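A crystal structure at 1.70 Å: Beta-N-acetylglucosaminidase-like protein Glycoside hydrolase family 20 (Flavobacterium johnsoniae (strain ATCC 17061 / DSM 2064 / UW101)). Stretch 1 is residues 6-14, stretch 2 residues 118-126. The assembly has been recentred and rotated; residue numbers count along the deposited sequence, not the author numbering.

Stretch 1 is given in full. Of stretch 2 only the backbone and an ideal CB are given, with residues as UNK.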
# COMPACT_ATOMS: atom_id res chain seq x y z
N GLN A 6 31.27 -10.20 -2.53
CA GLN A 6 30.53 -9.09 -3.08
C GLN A 6 29.06 -9.48 -3.25
O GLN A 6 28.27 -8.67 -3.72
CB GLN A 6 31.10 -8.77 -4.45
CG GLN A 6 32.51 -8.25 -4.36
CD GLN A 6 33.13 -8.10 -5.74
OE1 GLN A 6 33.71 -9.04 -6.27
NE2 GLN A 6 32.93 -6.96 -6.36
N LEU A 7 28.72 -10.74 -2.97
CA LEU A 7 27.37 -11.23 -3.22
C LEU A 7 26.46 -10.88 -2.06
O LEU A 7 26.73 -11.26 -0.90
CB LEU A 7 27.34 -12.74 -3.51
CG LEU A 7 28.24 -13.24 -4.72
CD1 LEU A 7 27.98 -14.73 -4.88
CD2 LEU A 7 27.99 -12.45 -6.00
N ASN A 8 25.31 -10.31 -2.41
CA ASN A 8 24.31 -10.00 -1.37
C ASN A 8 23.23 -11.01 -1.22
O ASN A 8 22.05 -10.76 -1.49
CB ASN A 8 23.82 -8.57 -1.56
CG ASN A 8 24.98 -7.58 -1.47
OD1 ASN A 8 25.72 -7.60 -0.50
ND2 ASN A 8 25.12 -6.73 -2.49
N LEU A 9 23.64 -12.20 -0.74
CA LEU A 9 22.72 -13.34 -0.59
C LEU A 9 22.28 -13.39 0.84
O LEU A 9 23.12 -13.29 1.75
CB LEU A 9 23.38 -14.69 -0.94
CG LEU A 9 24.07 -14.70 -2.30
CD1 LEU A 9 24.72 -16.07 -2.61
CD2 LEU A 9 23.15 -14.26 -3.43
N MET A 10 20.99 -13.63 1.11
CA MET A 10 20.50 -13.69 2.47
C MET A 10 19.15 -14.45 2.42
O MET A 10 18.28 -14.06 1.64
CB MET A 10 20.23 -12.32 3.10
CG MET A 10 19.91 -12.42 4.57
SD MET A 10 19.70 -10.79 5.37
CE MET A 10 21.28 -10.00 5.08
N PRO A 11 18.97 -15.56 3.16
CA PRO A 11 20.04 -16.21 3.96
C PRO A 11 21.28 -16.59 3.13
O PRO A 11 21.13 -17.03 1.98
CB PRO A 11 19.34 -17.48 4.44
CG PRO A 11 17.88 -17.14 4.42
CD PRO A 11 17.69 -16.31 3.19
N TRP A 12 22.46 -16.47 3.75
CA TRP A 12 23.70 -16.94 3.11
C TRP A 12 23.59 -18.46 2.88
O TRP A 12 23.26 -19.22 3.84
CB TRP A 12 24.87 -16.64 3.99
CG TRP A 12 26.14 -16.90 3.23
CD1 TRP A 12 26.96 -18.00 3.38
CD2 TRP A 12 26.63 -16.16 2.13
NE1 TRP A 12 27.96 -17.98 2.42
CE2 TRP A 12 27.81 -16.83 1.66
CE3 TRP A 12 26.25 -14.95 1.50
CZ2 TRP A 12 28.58 -16.34 0.58
CZ3 TRP A 12 27.02 -14.46 0.46
CH2 TRP A 12 28.18 -15.16 -0.00
N PRO A 13 23.77 -18.91 1.61
CA PRO A 13 23.55 -20.33 1.33
C PRO A 13 24.62 -21.24 1.97
O PRO A 13 25.73 -20.80 2.32
CB PRO A 13 23.62 -20.41 -0.16
CG PRO A 13 23.22 -19.02 -0.65
CD PRO A 13 23.88 -18.14 0.37
N GLN A 14 24.25 -22.50 2.13
CA GLN A 14 25.08 -23.49 2.85
C GLN A 14 26.41 -23.71 2.07
O GLN A 14 27.47 -23.95 2.68
CB GLN A 14 24.36 -24.84 3.04
CG GLN A 14 23.07 -24.84 3.90
CD GLN A 14 23.31 -24.56 5.37
OE1 GLN A 14 24.45 -24.67 5.91
NE2 GLN A 14 22.22 -24.12 6.05
N UNK A 118 14.59 -17.26 -5.41
CA UNK A 118 14.94 -16.11 -4.57
C UNK A 118 16.42 -15.90 -4.52
O UNK A 118 16.90 -14.79 -4.59
CB UNK A 118 14.40 -16.29 -3.15
N UNK A 119 17.19 -16.98 -4.43
CA UNK A 119 18.64 -16.85 -4.47
C UNK A 119 19.09 -16.27 -5.79
O UNK A 119 20.03 -15.43 -5.83
CB UNK A 119 19.31 -18.20 -4.23
N UNK A 120 18.54 -16.81 -6.89
CA UNK A 120 18.84 -16.28 -8.24
C UNK A 120 18.62 -14.77 -8.35
O UNK A 120 19.46 -14.04 -8.88
CB UNK A 120 17.97 -16.99 -9.28
N UNK A 121 17.49 -14.27 -7.87
CA UNK A 121 17.28 -12.81 -7.88
C UNK A 121 18.36 -12.08 -7.13
O UNK A 121 18.79 -10.99 -7.56
CB UNK A 121 15.92 -12.46 -7.28
N UNK A 122 18.81 -12.67 -6.01
CA UNK A 122 19.86 -12.00 -5.23
C UNK A 122 21.19 -12.06 -5.87
O UNK A 122 22.03 -11.17 -5.58
CB UNK A 122 19.96 -12.61 -3.83
N UNK A 123 21.36 -12.99 -6.81
CA UNK A 123 22.63 -13.06 -7.51
C UNK A 123 22.79 -12.07 -8.63
O UNK A 123 23.91 -11.86 -9.16
CB UNK A 123 22.83 -14.47 -8.07
N UNK A 124 21.69 -11.44 -9.03
CA UNK A 124 21.71 -10.40 -10.12
C UNK A 124 22.68 -9.34 -9.88
O UNK A 124 22.72 -8.73 -8.77
CB UNK A 124 20.34 -9.74 -10.30
N UNK A 125 23.52 -9.08 -10.88
CA UNK A 125 24.52 -8.03 -10.87
C UNK A 125 24.28 -7.13 -12.08
O UNK A 125 23.52 -7.47 -12.99
CB UNK A 125 25.93 -8.61 -10.88
N UNK A 126 24.98 -6.01 -12.08
CA UNK A 126 25.01 -5.15 -13.27
C UNK A 126 26.31 -4.37 -13.30
O UNK A 126 26.97 -4.24 -12.26
CB UNK A 126 23.81 -4.20 -13.29

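Stretch 1 has no regular helix or strand and packs against stretch 2, which opens as a helix. Position 118 has helical backbone angles. Its CB points sideways, with no atom of stretch 1 within 5.5 Å, so stretch 1 sets no preference. The residue is Glu-118, whose carboxylate is hydrogen-bonded elsewhere in the structure.

Position 119 is also helical and sideways. Its ideal CB lies 5.4 Å from Pro-13 CG, which leaves room for a small or medium side chain with an apolar face. The residue is Thr-119. Its CG2 comes 4.3 Å from Pro-13 CG, while OG1 is hydrogen-bonded elsewhere.

Positions 120 and 121 are helical. The first points away from stretch 1 and the second is out of reach, so many side chains would suit. They are Leu-120 and Leu-121, and neither touches stretch 1.

Position 122 points toward stretch 1. Its ideal CB is 3.6 Å from both Leu-9 CD2 and Asn-8 O. Beyond it lie the backbone N and O of Met-10, a donor and an acceptor side by side. A long side chain is needed to reach them. An acid could take the N-H, and a lysine could approach the carbonyl, but a primary amide can serve both. The residue is Gln-122. Met-10 N donates to Gln-122 OE1 at 2.8 Å, and Gln-122 NE2 donates to Met-10 O at 2.8 Å. The Gln-122 side chain passes close to Leu-9, with Gln-122 OE1 3.2 Å from Leu-9 CA. Water 1 accepts from Asn-8 N (2.8 Å to the water O) and donates to Gln-122 O (2.7 Å).

Position 123 points sideways, with its ideal CB 4.7 Å from Leu-9 CD2. Leu-7 and Leu-9 offer methyl groups, so a branched or flexible apolar side chain such as Leu, Ile or Met would suit. The residue is Leu-123. Its end turns nearer, and its CD2 meets Leu-7 CD1 at 3.7 Å and Leu-9 CD2 at 4.0 Å.

Position 125 has extended backbone angles and points toward stretch 1, but no atom of stretch 1 lies within 5.5 Å of its ideal CB. A long side chain, polar or apolar, could cross the gap to Leu-7. The residue is Gln-125, which packs its side chain near that leucine.

Positions 124 and 126 are out of reach, so stretch 1 constrains neither. The residues are Leu-124 and Asn-126.

Stretch 2, residues 118-126: ETLLQLLQN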
# COMPACT_ATOMS: atom_id res chain seq x y z
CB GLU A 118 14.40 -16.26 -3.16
CG GLU A 118 12.87 -16.36 -3.14
CD GLU A 118 12.14 -15.10 -3.62
OE1 GLU A 118 12.76 -14.00 -3.71
OE2 GLU A 118 10.89 -15.25 -3.81
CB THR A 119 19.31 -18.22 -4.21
OG1 THR A 119 18.79 -18.75 -3.03
CG2 THR A 119 20.80 -18.07 -4.10
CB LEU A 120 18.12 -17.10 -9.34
CG LEU A 120 18.53 -16.74 -10.75
CD1 LEU A 120 20.00 -16.70 -11.04
CD2 LEU A 120 17.77 -17.62 -11.70
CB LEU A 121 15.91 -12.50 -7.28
CG LEU A 121 14.74 -12.87 -8.19
CD1 LEU A 121 13.43 -12.78 -7.42
CD2 LEU A 121 14.73 -11.99 -9.45
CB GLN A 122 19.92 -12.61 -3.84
CG GLN A 122 18.69 -12.32 -2.98
CD GLN A 122 18.81 -12.92 -1.58
OE1 GLN A 122 19.60 -13.84 -1.35
NE2 GLN A 122 17.97 -12.44 -0.65
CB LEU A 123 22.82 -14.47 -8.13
CG LEU A 123 23.49 -15.63 -7.45
CD1 LEU A 123 23.62 -16.75 -8.53
CD2 LEU A 123 24.88 -15.27 -6.86
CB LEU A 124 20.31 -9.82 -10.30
CG LEU A 124 20.16 -8.88 -11.54
CD1 LEU A 124 20.33 -9.63 -12.83
CD2 LEU A 124 18.83 -8.16 -11.35
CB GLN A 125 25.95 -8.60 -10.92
CG GLN A 125 26.26 -9.64 -9.85
CD GLN A 125 26.11 -9.18 -8.44
OE1 GLN A 125 25.57 -9.94 -7.56
NE2 GLN A 125 26.71 -8.08 -8.13
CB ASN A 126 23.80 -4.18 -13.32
CG ASN A 126 23.68 -3.29 -12.10
OD1 ASN A 126 24.44 -2.25 -11.98
ND2 ASN A 126 22.59 -3.57 -11.25
O HOH W 1 24.33 -9.83 -4.98
O HOH W 2 20.15 -16.49 -0.70
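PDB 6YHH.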